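Predicted ATPase of the ABC class (Vibrio vulnificus, PDB 5D6A) binds the ATP analogue AMP-PNP and probably hydrolyses ATP as an ATPase of the ABC class. Local coordinates at residues 235-238 with 239-242; 501-505 with 506-510. One frame throughout, in Å; residues are numbered along the deposited sequence.

Contact 1. Residues 235-238 with 239-242; sequences APES and LQVT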
loop_
_atom_site.group_PDB
_atom_site.type_symbol
_atom_site.label_atom_id
_atom_site.label_comp_id
_atom_site.label_asym_id
_atom_site.label_seq_id
_atom_site.Cartn_x
_atom_site.Cartn_y
_atom_site.Cartn_z
ATOM N N ALA A 235 -5.075 -12.689 -31.409
ATOM C CA ALA A 235 -6.236 -11.844 -31.618
ATOM C C ALA A 235 -7.245 -12.516 -32.537
ATOM O O ALA A 235 -6.871 -13.307 -33.406
ATOM C CB ALA A 235 -5.806 -10.511 -32.207
ATOM N N PRO A 236 -8.538 -12.219 -32.334
ATOM C CA PRO A 236 -9.556 -12.761 -33.222
ATOM C C PRO A 236 -9.543 -11.957 -34.518
ATOM O O PRO A 236 -9.538 -10.724 -34.471
ATOM C CB PRO A 236 -10.856 -12.556 -32.440
ATOM C CG PRO A 236 -10.583 -11.414 -31.519
ATOM C CD PRO A 236 -9.112 -11.423 -31.231
ATOM N N GLU A 237 -9.521 -12.644 -35.659
ATOM C CA GLU A 237 -9.467 -11.974 -36.966
ATOM C C GLU A 237 -10.437 -10.804 -37.076
ATOM O O GLU A 237 -10.109 -9.770 -37.653
ATOM C CB GLU A 237 -9.731 -12.964 -38.108
ATOM C CG GLU A 237 -8.661 -14.035 -38.275
ATOM C CD GLU A 237 -8.866 -14.892 -39.516
ATOM O OE1 GLU A 237 -9.806 -14.615 -40.298
ATOM O OE2 GLU A 237 -8.079 -15.844 -39.715
ATOM N N SER A 238 -11.625 -10.977 -36.512
ATOM C CA SER A 238 -12.657 -9.950 -36.548
ATOM C C SER A 238 -12.174 -8.605 -36.007
ATOM O O SER A 238 -12.662 -7.553 -36.422
ATOM C CB SER A 238 -13.871 -10.414 -35.744
ATOM O OG SER A 238 -14.900 -9.443 -35.761
ATOM N N LEU A 239 -11.210 -8.648 -35.093
ATOM C CA LEU A 239 -10.697 -7.437 -34.467
ATOM C C LEU A 239 -9.167 -7.356 -34.599
ATOM O O LEU A 239 -8.487 -6.734 -33.783
ATOM C CB LEU A 239 -11.126 -7.446 -32.998
ATOM C CG LEU A 239 -11.107 -6.146 -32.210
ATOM C CD1 LEU A 239 -11.996 -5.106 -32.874
ATOM C CD2 LEU A 239 -11.568 -6.412 -30.786
ATOM N N GLN A 240 -8.646 -7.969 -35.659
ATOM C CA GLN A 240 -7.208 -8.017 -35.932
ATOM C C GLN A 240 -6.733 -6.848 -36.791
ATOM O O GLN A 240 -7.428 -6.417 -37.715
ATOM C CB GLN A 240 -6.891 -9.335 -36.655
ATOM C CG GLN A 240 -5.490 -9.475 -37.238
ATOM C CD GLN A 240 -5.353 -10.730 -38.094
ATOM O OE1 GLN A 240 -5.957 -11.763 -37.802
ATOM N NE2 GLN A 240 -4.558 -10.643 -39.159
ATOM N N VAL A 241 -5.541 -6.342 -36.478
ATOM C CA VAL A 241 -4.917 -5.262 -37.247
ATOM C C VAL A 241 -3.438 -5.585 -37.394
ATOM O O VAL A 241 -2.887 -6.361 -36.614
ATOM C CB VAL A 241 -5.077 -3.874 -36.594
ATOM C CG1 VAL A 241 -6.550 -3.534 -36.423
ATOM C CG2 VAL A 241 -4.344 -3.809 -35.261
ATOM N N THR A 242 -2.798 -4.982 -38.390
ATOM C CA THR A 242 -1.387 -5.229 -38.648
ATOM C C THR A 242 -0.624 -3.915 -38.763
ATOM O O THR A 242 -0.852 -3.136 -39.684
ATOM C CB THR A 242 -1.212 -6.047 -39.939
ATOM O OG1 THR A 242 -1.990 -7.250 -39.850
ATOM C CG2 THR A 242 0.256 -6.399 -40.171
#
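The carbonyl oxygen of Pro-236 accepts the backbone N-H of Leu-239, N to O 2.7 Å with an N-H...O angle of 156°. A second i to i+3 bond follows, from Gln-240 N to Glu-237 O at 3.1 Å, and two such bonds in succession are the evidence for a short 3-10 turn, which leads directly into strand 240-245 at the edge of a four-stranded antiparallel sheet. Pro-236 CG rests 4.3 Å from Leu-239 CB. The leucine itself is buried, its side chain packing on Leu-254 and Pro-257 of strand 249-257 and on Ile-423 of strand 421-425, so Leu-239 touches strands of both the four-stranded and the mixed sheet. Ser-238 adds a polar tie by hydrogen-bonding through OG to Asp-432. The side chains of Glu-237 and Gln-240 run side by side in the same direction. The chain of Gln-240 leaves with CG anti to the backbone N (chi1 170°) and stays extended, which brings OE1 to 3.6 Å from Glu-237 CG, the carboxylate and amide planes standing 90° apart.

Contact 2. Residues 501-505 with 506-510; sequences EQLES and SDEVN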
loop_
_atom_site.group_PDB
_atom_site.type_symbol
_atom_site.label_atom_id
_atom_site.label_comp_id
_atom_site.label_asym_id
_atom_site.label_seq_id
_atom_site.Cartn_x
_atom_site.Cartn_y
_atom_site.Cartn_z
ATOM N N GLU A 501 -1.121 2.903 -9.550
ATOM C CA GLU A 501 -0.446 1.625 -9.772
ATOM C C GLU A 501 0.307 1.548 -11.094
ATOM O O GLU A 501 1.118 0.650 -11.292
ATOM C CB GLU A 501 -1.427 0.456 -9.639
ATOM C CG GLU A 501 -2.550 0.410 -10.667
ATOM C CD GLU A 501 -3.485 -0.766 -10.440
ATOM O OE1 GLU A 501 -3.345 -1.453 -9.402
ATOM O OE2 GLU A 501 -4.363 -1.006 -11.293
ATOM N N GLN A 502 0.032 2.479 -11.999
ATOM C CA GLN A 502 0.732 2.516 -13.279
ATOM C C GLN A 502 2.189 2.953 -13.133
ATOM O O GLN A 502 3.010 2.625 -13.985
ATOM C CB GLN A 502 0.013 3.428 -14.271
ATOM C CG GLN A 502 -1.220 2.808 -14.903
ATOM C CD GLN A 502 -1.936 3.775 -15.820
ATOM O OE1 GLN A 502 -2.358 4.841 -15.390
ATOM N NE2 GLN A 502 -2.099 3.398 -17.081
ATOM N N LEU A 503 2.509 3.693 -12.068
ATOM C CA LEU A 503 3.891 4.134 -11.843
ATOM C C LEU A 503 4.819 2.935 -11.819
ATOM O O LEU A 503 4.476 1.889 -11.270
ATOM C CB LEU A 503 4.032 4.932 -10.547
ATOM C CG LEU A 503 3.480 6.358 -10.551
ATOM C CD1 LEU A 503 3.617 6.992 -9.174
ATOM C CD2 LEU A 503 4.190 7.205 -11.597
ATOM N N GLU A 504 5.997 3.102 -12.412
ATOM C CA GLU A 504 6.971 2.023 -12.531
ATOM C C GLU A 504 8.137 2.124 -11.547
ATOM O O GLU A 504 8.471 1.150 -10.882
ATOM C CB GLU A 504 7.521 2.010 -13.957
ATOM C CG GLU A 504 8.518 0.903 -14.246
ATOM C CD GLU A 504 7.915 -0.486 -14.174
ATOM O OE1 GLU A 504 6.699 -0.633 -14.417
ATOM O OE2 GLU A 504 8.672 -1.435 -13.896
ATOM N N SER A 505 8.755 3.300 -11.464
ATOM C CA SER A 505 9.926 3.486 -10.607
ATOM C C SER A 505 9.813 4.645 -9.631
ATOM O O SER A 505 9.068 5.601 -9.856
ATOM C CB SER A 505 11.162 3.709 -11.483
ATOM O OG SER A 505 12.310 3.993 -10.699
ATOM N N SER A 506 10.570 4.548 -8.538
ATOM C CA SER A 506 10.612 5.614 -7.550
ATOM C C SER A 506 11.355 6.797 -8.168
ATOM O O SER A 506 11.238 7.922 -7.691
ATOM C CB SER A 506 11.308 5.155 -6.271
ATOM O OG SER A 506 12.659 4.841 -6.524
ATOM N N ASP A 507 12.128 6.526 -9.226
ATOM C CA ASP A 507 12.867 7.573 -9.936
ATOM C C ASP A 507 11.909 8.607 -10.488
ATOM O O ASP A 507 12.172 9.800 -10.400
ATOM C CB ASP A 507 13.700 6.997 -11.086
ATOM C CG ASP A 507 14.846 6.121 -10.606
ATOM O OD1 ASP A 507 14.941 5.850 -9.389
ATOM O OD2 ASP A 507 15.657 5.701 -11.456
ATOM N N GLU A 508 10.802 8.156 -11.069
ATOM C CA GLU A 508 9.824 9.110 -11.593
ATOM C C GLU A 508 9.082 9.827 -10.459
ATOM O O GLU A 508 8.628 10.950 -10.636
ATOM C CB GLU A 508 8.886 8.500 -12.668
ATOM C CG GLU A 508 8.246 7.156 -12.357
ATOM C CD GLU A 508 7.473 6.574 -13.539
ATOM O OE1 GLU A 508 7.080 7.330 -14.451
ATOM O OE2 GLU A 508 7.246 5.348 -13.549
ATOM N N VAL A 509 9.001 9.196 -9.288
ATOM C CA VAL A 509 8.375 9.834 -8.124
ATOM C C VAL A 509 9.292 10.974 -7.665
ATOM O O VAL A 509 8.819 12.058 -7.308
ATOM C CB VAL A 509 8.116 8.843 -6.969
ATOM C CG1 VAL A 509 7.532 9.564 -5.762
ATOM C CG2 VAL A 509 7.174 7.738 -7.418
ATOM N N ASN A 510 10.602 10.728 -7.673
ATOM C CA ASN A 510 11.565 11.768 -7.322
ATOM C C ASN A 510 11.464 12.898 -8.330
ATOM O O ASN A 510 11.464 14.070 -7.960
ATOM C CB ASN A 510 12.997 11.227 -7.289
ATOM C CG ASN A 510 13.293 10.420 -6.041
ATOM O OD1 ASN A 510 12.837 10.755 -4.945
ATOM N ND2 ASN A 510 14.093 9.369 -6.191
#
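A capping box closes the N-terminal end of helix 506-519, with Ser-505 as the N-cap residue and Glu-508 as its partner three positions on. The serine's bond goes to the amide of the second helical residue: Ser-505 OG accepts from Asp-507 N at 2.9 Å, the N-H...O angle being 162°. OG lies anti to its own backbone N, which directs it to the amide of Asp-507. The carboxylate of Glu-508 returns to the N-cap residue, its OE2 taking the N-H of Ser-505 at 3.3 Å through its anti lone pair. The same oxygen accepts a shorter bond from Glu-504 N, 2.8 Å away and 27° out of the carboxylate plane, so one buried acceptor satisfies two consecutive backbone amides. Glu-508 reaches back because CG sits between the backbone N and the carbonyl carbon (chi1 47°) and the extended chain carries OE2 back to the amides of Glu-504 and Ser-505. By contrast, the backbone bond from Glu-508 N to Ser-505 O is weak. This helix belongs to the MRB1590 C-terminal region, and its capped end lies among three family regions: Arg-280 of the P-loop domain makes a salt bridge with Glu-504 and also donates to Leu-503 O, whereas Ser-119, bonded to Asp-507 OD2, belongs to the N-terminal region. Apolar packing comes from Leu-503, whose CD1 touches CG2 of Val-509 at 4.0 Å, the two side chains crossing at about a right angle. Its other methyl, CD2, is in van der Waals contact with the carboxylate carbon CD of Glu-508 at 3.9 Å. The positive end of the helix dipole, together with the two amide donors, would be expected to stabilise the negative charge of Glu-508, whose side chain also touches Tyr-283.

Overall arrangement
Contacts 1 and 2 occur in series along the chain, the 235-242 turn well before the 501-510 cap, and they share no strand, helix or sheet. Their centres are 33 Å apart and their nearest atoms about 19 Å, so the two do not touch. Contact 1 lies at the surface, 29 Å from the centre of the chain, on a sheet of the P-loop domain, with the side chain of Pro-236 about 13 Å from a bound AMP-PNP. Contact 2 lies only 5 Å from that centre, where the C-terminal region meets both the P-loop domain and the N-terminal region. One is therefore on the periphery of the nucleotide-binding domain, whereas the other lies at an interdomain junction.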